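Local coordinates for protein lactate racemase (Thermoanaerobacterium thermosaccharolyticum, PDB 2YJG) that interconverts the D- and L-isomers of lactate, using a nickel pincer complex built on a nicotinic acid mononucleotide derivative, at residues A[41-46]-A[237-242]; A[79-84]-A[245-250]; A[163-168]-A[184-189]. All blocks are in the same frame, centred on the assembly; numbering follows the deposited sequence.

Contact 1. Residues A[41-46]-A[237-242]; sequences DIVKRA and LNVVID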
loop_
_atom_site.group_PDB
_atom_site.type_symbol
_atom_site.label_atom_id
_atom_site.label_comp_id
_atom_site.label_asym_id
_atom_site.label_seq_id
_atom_site.Cartn_x
_atom_site.Cartn_y
_atom_site.Cartn_z
ATOM N N ASP A 41 4.543 -6.134 25.103
ATOM C CA ASP A 41 5.475 -6.537 26.112
ATOM C C ASP A 41 5.834 -7.998 26.029
ATOM O O ASP A 41 6.922 -8.388 26.402
ATOM C CB ASP A 41 4.947 -6.182 27.522
ATOM C CG ASP A 41 5.100 -4.678 27.830
ATOM O OD1 ASP A 41 5.851 -4.008 27.138
ATOM O OD2 ASP A 41 4.410 -4.159 28.714
ATOM N N ILE A 42 4.923 -8.839 25.564
ATOM C CA ILE A 42 5.273 -10.269 25.436
ATOM C C ILE A 42 6.334 -10.396 24.366
ATOM O O ILE A 42 7.320 -11.099 24.539
ATOM C CB ILE A 42 4.034 -11.104 25.087
ATOM C CG1 ILE A 42 3.130 -11.214 26.301
ATOM C CG2 ILE A 42 4.445 -12.459 24.613
ATOM C CD1 ILE A 42 1.870 -11.872 25.998
ATOM N N VAL A 43 6.124 -9.696 23.246
ATOM C CA VAL A 43 7.069 -9.679 22.148
ATOM C C VAL A 43 8.442 -9.126 22.571
ATOM O O VAL A 43 9.445 -9.778 22.367
ATOM C CB VAL A 43 6.522 -8.941 20.892
ATOM C CG1 VAL A 43 7.574 -8.926 19.795
ATOM C CG2 VAL A 43 5.245 -9.614 20.424
ATOM N N LYS A 44 8.486 -7.961 23.218
ATOM C CA LYS A 44 9.765 -7.399 23.669
ATOM C C LYS A 44 10.513 -8.333 24.628
ATOM O O LYS A 44 11.730 -8.487 24.536
ATOM C CB LYS A 44 9.560 -6.053 24.354
ATOM C CG LYS A 44 9.222 -4.875 23.466
ATOM C CD LYS A 44 10.505 -4.207 22.957
ATOM C CE LYS A 44 11.437 -3.668 24.077
ATOM N NZ LYS A 44 12.981 -3.950 23.948
ATOM N N ARG A 45 9.793 -8.961 25.546
ATOM C CA ARG A 45 10.411 -9.935 26.448
ATOM C C ARG A 45 11.153 -11.004 25.660
ATOM O O ARG A 45 12.297 -11.328 25.976
ATOM C CB ARG A 45 9.354 -10.588 27.380
ATOM C CG ARG A 45 9.893 -11.596 28.408
ATOM C CD ARG A 45 8.782 -12.295 29.224
ATOM N NE ARG A 45 7.906 -13.106 28.378
ATOM C CZ ARG A 45 6.896 -13.875 28.796
ATOM N NH1 ARG A 45 6.611 -14.000 30.093
ATOM N NH2 ARG A 45 6.172 -14.546 27.892
ATOM N N ALA A 46 10.498 -11.558 24.641
ATOM C CA ALA A 46 11.144 -12.546 23.769
ATOM C C ALA A 46 12.394 -11.991 23.151
ATOM O O ALA A 46 13.432 -12.627 23.155
ATOM C CB ALA A 46 10.191 -12.988 22.637
ATOM N N LEU A 237 11.433 -14.674 15.296
ATOM C CA LEU A 237 10.500 -14.255 16.361
ATOM C C LEU A 237 9.272 -15.031 15.972
ATOM O O LEU A 237 8.747 -14.845 14.869
ATOM C CB LEU A 237 10.232 -12.752 16.359
ATOM C CG LEU A 237 8.988 -12.333 17.148
ATOM C CD1 LEU A 237 9.211 -12.611 18.638
ATOM C CD2 LEU A 237 8.508 -10.920 16.908
ATOM N N ASN A 238 8.858 -15.960 16.810
ATOM C CA ASN A 238 7.583 -16.682 16.560
ATOM C C ASN A 238 6.619 -16.474 17.734
ATOM O O ASN A 238 7.022 -16.628 18.875
ATOM C CB ASN A 238 7.819 -18.182 16.399
ATOM C CG ASN A 238 8.299 -18.590 15.032
ATOM O OD1 ASN A 238 8.623 -17.779 14.146
ATOM N ND2 ASN A 238 8.373 -19.877 14.860
ATOM N N VAL A 239 5.376 -16.135 17.442
ATOM C CA VAL A 239 4.361 -15.935 18.435
ATOM C C VAL A 239 3.443 -17.157 18.538
ATOM O O VAL A 239 3.400 -18.028 17.665
ATOM C CB VAL A 239 3.543 -14.657 18.198
ATOM C CG1 VAL A 239 4.381 -13.375 18.432
ATOM C CG2 VAL A 239 2.859 -14.634 16.830
ATOM N N VAL A 240 2.773 -17.223 19.670
ATOM C CA VAL A 240 1.696 -18.158 19.888
ATOM C C VAL A 240 0.497 -17.266 20.132
ATOM O O VAL A 240 0.546 -16.336 20.926
ATOM C CB VAL A 240 1.958 -19.066 21.026
ATOM C CG1 VAL A 240 0.723 -19.931 21.263
ATOM C CG2 VAL A 240 3.218 -19.946 20.752
ATOM N N ILE A 241 -0.592 -17.555 19.448
ATOM C CA ILE A 241 -1.740 -16.686 19.473
ATOM C C ILE A 241 -2.987 -17.510 19.869
ATOM O O ILE A 241 -3.034 -18.719 19.646
ATOM C CB ILE A 241 -1.936 -15.940 18.102
ATOM C CG1 ILE A 241 -2.187 -16.925 16.945
ATOM C CG2 ILE A 241 -0.725 -15.069 17.745
ATOM C CD1 ILE A 241 -2.669 -16.289 15.525
ATOM N N ASP A 242 -3.975 -16.837 20.456
ATOM C CA ASP A 242 -5.225 -17.481 20.836
ATOM C C ASP A 242 -6.217 -17.458 19.679
ATOM O O ASP A 242 -5.893 -16.983 18.588
ATOM C CB ASP A 242 -5.777 -16.858 22.144
ATOM C CG ASP A 242 -6.245 -15.414 21.999
ATOM O OD1 ASP A 242 -6.380 -14.899 20.881
ATOM O OD2 ASP A 242 -6.475 -14.753 23.056
#

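Contact 2. Residues A[79-84]-A[245-250]; sequences SRITLP and HKIVNA. With SO4 (sulfate ion), chain D.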
loop_
_atom_site.group_PDB
_atom_site.type_symbol
_atom_site.label_atom_id
_atom_site.label_comp_id
_atom_site.label_asym_id
_atom_site.label_seq_id
_atom_site.Cartn_x
_atom_site.Cartn_y
_atom_site.Cartn_z
ATOM N N SER A 79 1.244 -9.041 12.393
ATOM C CA SER A 79 2.439 -8.291 12.036
ATOM C C SER A 79 2.405 -6.797 12.315
ATOM O O SER A 79 3.459 -6.167 12.356
ATOM C CB SER A 79 2.825 -8.567 10.578
ATOM O OG SER A 79 3.028 -9.949 10.345
ATOM N N ARG A 80 1.214 -6.198 12.448
ATOM C CA ARG A 80 1.143 -4.802 12.872
ATOM C C ARG A 80 1.833 -4.611 14.225
ATOM O O ARG A 80 2.273 -3.542 14.555
ATOM C CB ARG A 80 -0.325 -4.319 12.951
ATOM C CG ARG A 80 -1.035 -4.199 11.643
ATOM C CD ARG A 80 -2.587 -4.266 11.842
ATOM N NE ARG A 80 -3.354 -4.081 10.590
ATOM C CZ ARG A 80 -3.622 -2.904 9.998
ATOM N NH1 ARG A 80 -3.173 -1.763 10.497
ATOM N NH2 ARG A 80 -4.337 -2.864 8.867
ATOM N N ILE A 81 1.873 -5.656 15.044
ATOM C CA ILE A 81 2.496 -5.570 16.340
ATOM C C ILE A 81 3.966 -5.980 16.244
ATOM O O ILE A 81 4.870 -5.275 16.717
ATOM C CB ILE A 81 1.782 -6.437 17.353
ATOM C CG1 ILE A 81 0.360 -5.876 17.643
ATOM C CG2 ILE A 81 2.660 -6.508 18.608
ATOM C CD1 ILE A 81 -0.573 -6.845 18.383
ATOM N N THR A 82 4.216 -7.091 15.573
ATOM C CA THR A 82 5.535 -7.717 15.609
ATOM C C THR A 82 6.571 -7.041 14.718
ATOM O O THR A 82 7.698 -6.859 15.144
ATOM C CB THR A 82 5.443 -9.200 15.213
ATOM O OG1 THR A 82 4.797 -9.299 13.948
ATOM C CG2 THR A 82 4.681 -10.020 16.282
ATOM N N LEU A 83 6.190 -6.642 13.504
ATOM C CA LEU A 83 7.166 -6.006 12.598
ATOM C C LEU A 83 7.795 -4.699 13.122
ATOM O O LEU A 83 9.016 -4.568 13.022
ATOM C CB LEU A 83 6.575 -5.837 11.218
ATOM C CG LEU A 83 6.518 -7.149 10.436
ATOM C CD1 LEU A 83 5.765 -6.934 9.113
ATOM C CD2 LEU A 83 8.003 -7.753 10.194
ATOM N N PRO A 84 6.984 -3.756 13.690
ATOM C CA PRO A 84 7.651 -2.564 14.222
ATOM C C PRO A 84 8.653 -2.869 15.328
ATOM O O PRO A 84 9.655 -2.137 15.503
ATOM C CB PRO A 84 6.506 -1.744 14.781
ATOM C CG PRO A 84 5.364 -2.046 13.932
ATOM C CD PRO A 84 5.516 -3.552 13.643
ATOM N N HIS A 245 -6.616 -14.281 17.744
ATOM C CA HIS A 245 -5.363 -13.798 17.148
ATOM C C HIS A 245 -4.578 -12.872 18.058
ATOM O O HIS A 245 -3.644 -12.236 17.612
ATOM C CB HIS A 245 -5.519 -13.139 15.761
ATOM C CG HIS A 245 -6.109 -14.027 14.707
ATOM N ND1 HIS A 245 -6.246 -15.392 14.854
ATOM C CD2 HIS A 245 -6.583 -13.736 13.467
ATOM C CE1 HIS A 245 -6.795 -15.900 13.761
ATOM N NE2 HIS A 245 -7.005 -14.918 12.904
ATOM N N LYS A 246 -4.913 -12.838 19.345
ATOM C CA LYS A 246 -4.105 -12.151 20.356
ATOM C C LYS A 246 -2.840 -12.938 20.724
ATOM O O LYS A 246 -2.889 -14.166 20.946
ATOM C CB LYS A 246 -4.959 -11.904 21.624
ATOM C CG LYS A 246 -4.262 -11.164 22.728
ATOM C CD LYS A 246 -4.696 -11.654 24.144
ATOM C CE LYS A 246 -3.736 -11.074 25.246
ATOM N NZ LYS A 246 -2.475 -11.844 25.637
ATOM N N ILE A 247 -1.702 -12.240 20.771
ATOM C CA ILE A 247 -0.434 -12.850 21.174
ATOM C C ILE A 247 -0.524 -13.189 22.635
ATOM O O ILE A 247 -0.877 -12.304 23.425
ATOM C CB ILE A 247 0.785 -11.907 20.938
ATOM C CG1 ILE A 247 0.958 -11.684 19.430
ATOM C CG2 ILE A 247 2.069 -12.467 21.568
ATOM C CD1 ILE A 247 1.942 -10.532 19.058
ATOM N N VAL A 248 -0.241 -14.448 22.974
ATOM C CA VAL A 248 -0.211 -14.957 24.368
ATOM C C VAL A 248 1.162 -15.425 24.850
ATOM O O VAL A 248 1.421 -15.570 26.068
ATOM C CB VAL A 248 -1.285 -16.036 24.601
ATOM C CG1 VAL A 248 -2.652 -15.463 24.400
ATOM C CG2 VAL A 248 -1.054 -17.241 23.689
ATOM N N ASN A 249 2.076 -15.644 23.919
ATOM C CA ASN A 249 3.466 -15.924 24.197
ATOM C C ASN A 249 4.273 -15.646 22.913
ATOM O O ASN A 249 3.724 -15.522 21.813
ATOM C CB ASN A 249 3.659 -17.387 24.640
ATOM C CG ASN A 249 4.821 -17.603 25.648
ATOM O OD1 ASN A 249 5.763 -16.809 25.791
ATOM N ND2 ASN A 249 4.757 -18.727 26.321
ATOM N N ALA A 250 5.570 -15.661 23.077
ATOM C CA ALA A 250 6.528 -15.353 22.040
ATOM C C ALA A 250 7.898 -15.888 22.365
ATOM O O ALA A 250 8.323 -15.910 23.563
ATOM C CB ALA A 250 6.577 -13.825 21.801
HETATM S S SO4 D . -4.600 1.091 8.247
HETATM O O1 SO4 D . -3.691 1.290 9.347
HETATM O O2 SO4 D . -5.743 1.970 8.239
HETATM O O3 SO4 D . -3.943 1.217 6.961
HETATM O O4 SO4 D . -5.088 -0.267 8.247
#

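Contact 3. Residues A[163-168]-A[184-189]; sequences DLLVAE and KSILPG. With EDO (1,2-ethanediol), chain F.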
loop_
_atom_site.group_PDB
_atom_site.type_symbol
_atom_site.label_atom_id
_atom_site.label_comp_id
_atom_site.label_asym_id
_atom_site.label_seq_id
_atom_site.Cartn_x
_atom_site.Cartn_y
_atom_site.Cartn_z
ATOM N N ASP A 163 22.791 -9.969 4.056
ATOM C CA ASP A 163 23.799 -9.967 5.139
ATOM C C ASP A 163 23.321 -10.629 6.390
ATOM O O ASP A 163 24.086 -11.269 7.138
ATOM C CB ASP A 163 24.036 -8.517 5.579
ATOM C CG ASP A 163 25.189 -7.934 4.952
ATOM O OD1 ASP A 163 25.799 -8.630 4.083
ATOM O OD2 ASP A 163 25.507 -6.783 5.312
ATOM N N LEU A 164 22.042 -10.426 6.675
ATOM C CA LEU A 164 21.415 -11.104 7.785
ATOM C C LEU A 164 20.028 -11.467 7.331
ATOM O O LEU A 164 19.295 -10.625 6.752
ATOM C CB LEU A 164 21.387 -10.207 9.002
ATOM C CG LEU A 164 20.770 -10.727 10.283
ATOM C CD1 LEU A 164 21.666 -11.784 10.871
ATOM C CD2 LEU A 164 20.433 -9.571 11.283
ATOM N N LEU A 165 19.664 -12.723 7.536
ATOM C CA LEU A 165 18.335 -13.190 7.265
ATOM C C LEU A 165 17.611 -13.546 8.548
ATOM O O LEU A 165 18.106 -14.348 9.357
ATOM C CB LEU A 165 18.390 -14.400 6.348
ATOM C CG LEU A 165 17.041 -14.959 5.847
ATOM C CD1 LEU A 165 16.198 -13.871 5.025
ATOM C CD2 LEU A 165 17.227 -16.223 5.046
ATOM N N VAL A 166 16.421 -12.959 8.696
ATOM C CA VAL A 166 15.576 -13.093 9.861
ATOM C C VAL A 166 14.186 -13.590 9.403
ATOM O O VAL A 166 13.775 -13.323 8.270
ATOM C CB VAL A 166 15.448 -11.697 10.564
ATOM C CG1 VAL A 166 14.436 -11.706 11.632
ATOM C CG2 VAL A 166 16.757 -11.315 11.160
ATOM N N ALA A 167 13.424 -14.186 10.306
ATOM C CA ALA A 167 11.997 -14.500 9.993
ATOM C C ALA A 167 11.111 -14.330 11.196
ATOM O O ALA A 167 11.555 -14.541 12.346
ATOM C CB ALA A 167 11.861 -15.924 9.521
ATOM N N GLU A 168 9.850 -13.994 10.925
ATOM C CA GLU A 168 8.845 -14.029 11.923
ATOM C C GLU A 168 7.776 -15.028 11.515
ATOM O O GLU A 168 7.700 -15.481 10.363
ATOM C CB GLU A 168 8.250 -12.671 12.201
ATOM C CG GLU A 168 7.461 -12.041 11.066
ATOM C CD GLU A 168 6.446 -10.997 11.543
ATOM O OE1 GLU A 168 6.451 -10.663 12.752
ATOM O OE2 GLU A 168 5.632 -10.516 10.706
ATOM N N LYS A 184 9.724 -23.193 8.483
ATOM C CA LYS A 184 8.719 -23.081 7.401
ATOM C C LYS A 184 8.705 -21.742 6.663
ATOM O O LYS A 184 8.154 -21.621 5.543
ATOM C CB LYS A 184 7.296 -23.431 7.887
ATOM C CG LYS A 184 7.011 -24.907 7.846
ATOM C CD LYS A 184 5.518 -25.294 7.998
ATOM C CE LYS A 184 4.768 -25.156 6.703
ATOM N NZ LYS A 184 3.410 -25.677 6.891
ATOM N N SER A 185 9.280 -20.726 7.280
ATOM C CA SER A 185 9.508 -19.462 6.570
ATOM C C SER A 185 10.436 -19.670 5.342
ATOM O O SER A 185 10.399 -18.864 4.417
ATOM C CB SER A 185 10.065 -18.404 7.520
ATOM O OG SER A 185 9.111 -18.089 8.523
ATOM N N ILE A 186 11.295 -20.693 5.368
ATOM C CA ILE A 186 12.177 -20.983 4.262
ATOM C C ILE A 186 11.549 -21.979 3.302
ATOM O O ILE A 186 11.381 -21.658 2.141
ATOM C CB ILE A 186 13.541 -21.494 4.702
ATOM C CG1 ILE A 186 14.126 -20.569 5.776
ATOM C CG2 ILE A 186 14.434 -21.776 3.473
ATOM C CD1 ILE A 186 14.485 -19.115 5.311
ATOM N N LEU A 187 11.185 -23.169 3.795
ATOM C CA LEU A 187 10.578 -24.187 2.955
ATOM C C LEU A 187 9.293 -24.627 3.682
ATOM O O LEU A 187 9.363 -25.211 4.751
ATOM C CB LEU A 187 11.549 -25.355 2.768
ATOM C CG LEU A 187 11.118 -26.577 1.958
ATOM C CD1 LEU A 187 10.824 -26.226 0.511
ATOM C CD2 LEU A 187 12.131 -27.749 2.073
ATOM N N PRO A 188 8.109 -24.291 3.134
ATOM C CA PRO A 188 7.897 -23.774 1.799
ATOM C C PRO A 188 7.980 -22.258 1.552
ATOM O O PRO A 188 7.909 -21.829 0.388
ATOM C CB PRO A 188 6.499 -24.277 1.487
ATOM C CG PRO A 188 5.748 -24.229 2.900
ATOM C CD PRO A 188 6.850 -24.391 3.912
ATOM N N GLY A 189 8.083 -21.441 2.590
ATOM C CA GLY A 189 7.690 -20.048 2.497
ATOM C C GLY A 189 8.300 -19.208 1.382
ATOM O O GLY A 189 7.591 -18.409 0.729
HETATM C C1 EDO F . 0.899 -25.699 3.962
HETATM O O1 EDO F . 2.175 -25.423 4.553
HETATM C C2 EDO F . 0.629 -27.185 3.948
HETATM O O2 EDO F . 0.305 -27.569 2.608
HETATM O O HOH W 1 7.254 -16.252 7.795
#

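Contact 1. Residues A[41-46]-A[237-242]
Leu237 N is hydrogen-bonded to Ala167 O of the adjacent strand 164-170, which holds Leu237 in the sheet while its side chain rises to meet helix 39-48. Strand 233-241 runs parallel to strand 164-170 in a mixed sheet, and the axes of 41-46 and 237-241 come within 9.6 Å, their N-to-C directions 141° apart. No hydrogen bond joins 41-46 to 237-242; apolar branches make the contact. Val43 does most of the work on the helix side. Val43 CG1, anti to the backbone N (chi1 178°), approaches the forked end of Leu237, meeting Leu237 CD2 at 3.6 Å and Leu237 CD1 at 4.2 Å, and the two side chains cross at about a right angle. The other branch, Val43 CG2, lies beside the backbone N and reaches Val239 CG1 more loosely, at 4.3 Å, so that one valine spans two strand residues whose side chains emerge on the same face. One helical turn on, Ala46 CB comes to 4.1 Å from Leu237 CD1, so that this methyl touches both helix residues. The surroundings complete a hydrophobic layer: Thr82 and Leu86 of helix 79-91 also touch Leu237, and Leu85 of that helix packs on Val43. The alternate residues Asn238 and Val240 instead meet helix 257-270, so helices pack on both sides of the strand. Helix 39-48 is held internally by backbone hydrogen bonds such as Ala46 N to Ile42 O (3.2 Å), while Lys44 turns away to a salt bridge with Glu48. With no hydrogen bond between them, the two segments probably associate through exclusion of water and the fit of branched methyl groups.

Contact 2. Residues A[79-84]-A[245-250]
Ile247 drives the end of its side chain against the first turn of helix 79-91, where CD1 meets two methyl groups. Thr82 CG2 is the nearer to Ile247 CD1, at 3.9 Å, and Ile81 CG2 follows at 4.1 Å from Ile247 CD1. An extended chain (chi2 168°) carries CD1 out from the strand to this position; Ile247 and Ile81 slide past one another in opposite directions, whereas Thr82 lies obliquely to the isoleucine. The threonine divides its two branches between different tasks: CG2 faces Ile247, and OG1 is hydrogen-bonded to Glu168 OE1 of strand 164-170. Val43 and Val239 also touch Ile247, so its buried side chain is wedged between helices 39-48 and 79-91 and the sheet beneath. Strand 247-253 is the antiparallel edge of this mixed sheet, and at its start Val248 and Asn249 both face Val240 in a classic beta bulge. Beside the bulge, Asn249 OD1 accepts a hydrogen bond from Ala250 N (3.0 Å). Just before Ile247 the packing gives way to polar groups: Lys246 points away from the helix and folds back to donate from Lys246 NZ to Ile247 O (2.8 Å), the donor tilted 24° from the carbonyl plane. Exposed Arg80, on the helix, makes no contact with 245-250 and extends instead to a sulfate ion lying at the edge of its guanidinium group. Arg80 NH2 donates to sulfate O4 at 2.8 Å, while NH1 makes weak bonds to O1 and O4. Lys117 NZ and Glu122 N also bind this sulfate, probably an ion from the crystallisation liquor.

Contact 3. Residues A[163-168]-A[184-189]
Ser185 sits over Ala167 on one face of the mixed beta sheet of this alpha/beta domain, where the loop between strand 178-179 and helix 193-198 passes over strand 164-170. From its CB the serine meets the Ala167 methyl at once, Ser185 CB and Ala167 CB lying 3.7 Å apart. At the tip Ser185 OG lies beside the backbone N, anti to the carbonyl carbon (chi1 -65°), and is 3.6 Å from the same Ala167 CB. This hydroxyl has a weak hydrogen bond to Gly182 O within its own loop, and Ser185 OG also accepts a hydrogen bond from a water O at 2.7 Å. The same water O donates to Glu168 O, also at 2.7 Å, so a single molecule bridges loop and strand where their polar atoms come together. Glu168 sends its CB away from the loop, and OE2 is hydrogen-bonded to Thr70 OG1. Farther back along the strand the contact becomes wholly apolar: Leu165 CD2 and Ile186 CD1 meet tip to tip at 4.0 Å, among Ile69, Leu233 and the alanines of helix 219-230. Past Ile186 the loop turns back on itself through a cis peptide bond before Pro188, closed by a hydrogen bond from Gly189 N to Lys184 O. Ser185 and Ile186, packed on the sheet, directly follow Lys184, the residue that probably carries the nickel-pincer nucleotide covalently. In this apoprotein Lys184 NZ instead donates to O1 of a 1,2-ethanediol molecule, probably from the crystallisation liquor, at 2.7 Å.

In the fold
All three contacts belong to one mixed sheet, in which strands 164-170, 233-241 and 247-253 are consecutive neighbours. Contacts 1 and 2 are centred about 6 Å apart and place helices 39-48 and 79-91 side by side on one face; the centre of contact 3 lies about 17 Å from either, on the opposite face. Along the chain the segments of contacts 1 and 2 alternate, and both segments of contact 3 fall between 79-84 and 237-242. Glu168 links the faces, its backbone beside the 184-189 loop and its carboxylate on the side of helix 79-91. The sheet thus joins the layer of helices 39-48 and 79-91 to the loop bearing the probable cofactor-attachment lysine.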